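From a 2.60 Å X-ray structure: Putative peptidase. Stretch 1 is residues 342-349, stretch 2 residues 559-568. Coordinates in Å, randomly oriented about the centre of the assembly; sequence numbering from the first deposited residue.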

# COMPACT_ATOMS: atom_id res chain seq x y z
N SER A 342 -3.00 24.01 1.93
CA SER A 342 -2.13 25.14 2.30
C SER A 342 -1.25 24.96 3.56
O SER A 342 -0.14 25.49 3.63
CB SER A 342 -2.89 26.49 2.35
OG SER A 342 -3.91 26.50 3.33
N PRO A 343 -1.72 24.20 4.56
CA PRO A 343 -0.77 23.98 5.66
C PRO A 343 0.51 23.25 5.23
O PRO A 343 1.45 23.16 6.02
CB PRO A 343 -1.56 23.12 6.64
CG PRO A 343 -2.99 23.44 6.33
CD PRO A 343 -3.03 23.60 4.83
N LEU A 344 0.57 22.73 4.00
CA LEU A 344 1.80 22.10 3.54
C LEU A 344 2.74 23.14 2.96
O LEU A 344 3.85 22.82 2.51
CB LEU A 344 1.50 21.02 2.52
CG LEU A 344 0.69 19.84 3.06
CD1 LEU A 344 0.59 18.78 2.01
CD2 LEU A 344 1.33 19.27 4.29
N GLY A 345 2.30 24.39 2.97
CA GLY A 345 3.17 25.48 2.56
C GLY A 345 3.01 25.92 1.12
O GLY A 345 2.68 25.13 0.23
N THR A 346 3.25 27.21 0.91
CA THR A 346 3.19 27.83 -0.41
C THR A 346 3.91 27.01 -1.46
O THR A 346 3.40 26.81 -2.56
CB THR A 346 3.82 29.25 -0.36
OG1 THR A 346 3.06 30.05 0.53
CG2 THR A 346 3.81 29.90 -1.71
N GLU A 347 5.10 26.53 -1.12
CA GLU A 347 5.93 25.88 -2.12
C GLU A 347 5.36 24.55 -2.58
O GLU A 347 5.31 24.30 -3.77
CB GLU A 347 7.35 25.72 -1.60
CG GLU A 347 7.89 27.02 -1.02
CD GLU A 347 9.36 27.21 -1.36
OE1 GLU A 347 9.85 26.51 -2.27
OE2 GLU A 347 10.01 28.06 -0.71
N TYR A 348 4.94 23.71 -1.63
CA TYR A 348 4.29 22.44 -1.95
C TYR A 348 3.07 22.70 -2.82
O TYR A 348 2.91 22.13 -3.89
CB TYR A 348 3.83 21.73 -0.69
CG TYR A 348 3.27 20.35 -0.92
CD1 TYR A 348 4.04 19.23 -0.67
CD2 TYR A 348 1.97 20.17 -1.39
CE1 TYR A 348 3.54 17.96 -0.88
CE2 TYR A 348 1.46 18.89 -1.61
CZ TYR A 348 2.25 17.78 -1.36
OH TYR A 348 1.78 16.50 -1.55
N ILE A 349 2.22 23.60 -2.34
CA ILE A 349 0.94 23.90 -2.96
C ILE A 349 1.10 24.39 -4.41
O ILE A 349 0.33 24.02 -5.29
CB ILE A 349 0.16 24.89 -2.03
CG1 ILE A 349 -1.16 24.28 -1.61
CG2 ILE A 349 0.08 26.31 -2.56
CD1 ILE A 349 -0.96 23.23 -0.56
N ALA A 559 7.46 21.00 12.32
CA ALA A 559 6.93 19.71 11.93
C ALA A 559 6.83 19.67 10.42
O ALA A 559 7.17 18.67 9.79
CB ALA A 559 5.60 19.51 12.53
N LEU A 560 6.37 20.78 9.85
CA LEU A 560 6.33 20.93 8.40
C LEU A 560 7.68 20.70 7.71
O LEU A 560 7.77 19.97 6.71
CB LEU A 560 5.78 22.29 8.05
CG LEU A 560 5.67 22.45 6.55
CD1 LEU A 560 5.02 21.19 5.96
CD2 LEU A 560 4.86 23.71 6.22
N ASN A 561 8.75 21.31 8.23
CA ASN A 561 10.06 21.06 7.63
C ASN A 561 10.39 19.61 7.68
O ASN A 561 10.93 19.05 6.74
CB ASN A 561 11.16 21.86 8.31
CG ASN A 561 11.09 23.32 7.95
OD1 ASN A 561 11.18 23.67 6.78
ND2 ASN A 561 10.87 24.17 8.95
N SER A 562 10.02 19.00 8.79
CA SER A 562 10.27 17.60 8.99
C SER A 562 9.52 16.70 8.00
O SER A 562 10.10 15.76 7.43
CB SER A 562 9.95 17.24 10.43
OG SER A 562 11.08 17.54 11.24
N TYR A 563 8.25 17.00 7.76
CA TYR A 563 7.49 16.20 6.84
C TYR A 563 8.13 16.36 5.47
O TYR A 563 8.36 15.38 4.76
CB TYR A 563 6.03 16.62 6.80
CG TYR A 563 5.20 15.84 5.81
CD1 TYR A 563 5.10 14.47 5.89
CD2 TYR A 563 4.48 16.49 4.82
CE1 TYR A 563 4.35 13.76 4.99
CE2 TYR A 563 3.70 15.78 3.92
CZ TYR A 563 3.64 14.42 4.02
OH TYR A 563 2.88 13.71 3.13
N LEU A 564 8.47 17.61 5.14
CA LEU A 564 9.05 17.91 3.85
C LEU A 564 10.36 17.17 3.69
O LEU A 564 10.64 16.63 2.61
CB LEU A 564 9.22 19.42 3.68
CG LEU A 564 8.11 20.20 2.92
CD1 LEU A 564 6.81 19.42 2.63
CD2 LEU A 564 7.75 21.53 3.58
N ASN A 565 11.15 17.11 4.78
CA ASN A 565 12.44 16.39 4.76
C ASN A 565 12.21 14.89 4.58
O ASN A 565 12.99 14.20 3.89
CB ASN A 565 13.23 16.60 6.03
CG ASN A 565 13.92 17.96 6.08
OD1 ASN A 565 13.87 18.74 5.12
ND2 ASN A 565 14.57 18.24 7.20
N PHE A 566 11.14 14.40 5.19
CA PHE A 566 10.78 13.02 4.98
C PHE A 566 10.50 12.76 3.48
O PHE A 566 10.96 11.80 2.90
CB PHE A 566 9.56 12.69 5.84
CG PHE A 566 8.80 11.51 5.36
CD1 PHE A 566 9.21 10.24 5.68
CD2 PHE A 566 7.68 11.68 4.58
CE1 PHE A 566 8.50 9.14 5.24
CE2 PHE A 566 6.97 10.58 4.14
CZ PHE A 566 7.38 9.31 4.46
N LEU A 567 9.77 13.65 2.84
CA LEU A 567 9.37 13.41 1.48
C LEU A 567 10.60 13.37 0.58
O LEU A 567 10.64 12.62 -0.39
CB LEU A 567 8.40 14.50 1.03
CG LEU A 567 7.02 14.45 1.66
CD1 LEU A 567 6.07 15.42 1.01
CD2 LEU A 567 6.47 13.07 1.52
N LYS A 568 11.61 14.17 0.93
CA LYS A 568 12.85 14.27 0.15
C LYS A 568 13.85 13.16 0.47
O LYS A 568 14.96 13.16 -0.07
CB LYS A 568 13.52 15.60 0.40
CG LYS A 568 12.58 16.74 0.10
CD LYS A 568 13.16 18.10 0.50
CE LYS A 568 12.01 19.11 0.61
NZ LYS A 568 12.45 20.49 0.36

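Two segments far apart in sequence can meet through apolar packing, with no hydrogen bond between them, and this putative peptidase offers a compact example. At the centre, Leu344 reaches across with its side chain: although its CA-to-CB bond points sideways, CD2 comes within 4.2 Å of Tyr563 CD2 and 4.5 Å of Leu560 CD1. Four residues further along, Tyr348 points toward the second stretch and sets its ring among leucines. Leu567 CD1 lies at the ring edge, 4.1 Å from Tyr348 CE1, while Leu564 CD1 approaches Tyr348 CD1 at 4.3 Å. Such contacts are dispersive and gain from the exclusion of water; the phenol need not sacrifice its polar end, since Tyr348 OH is hydrogen-bonded elsewhere in the structure.

The helix axes run at 35° to each other, N to C, with a closest approach of 11.8 Å, and side chains make much of the contact between them. The CA atoms nearest each other across the stretches are those of Leu344 and Leu560, 6.7 Å apart. Here Gly345 matters: the backbone angles of Gly345 by themselves call for glycine, and an ideal CB would sit 3.7 Å from Leu560 CD2.

Toward the polar edge, Leu560 CD2 rests 3.5 Å from Pro343 O, a van der Waals contact. No hydrogen bond crosses the interface; backbone hydrogen bonds such as Gly345 N to Ser342 O (2.8 Å) stay within each stretch.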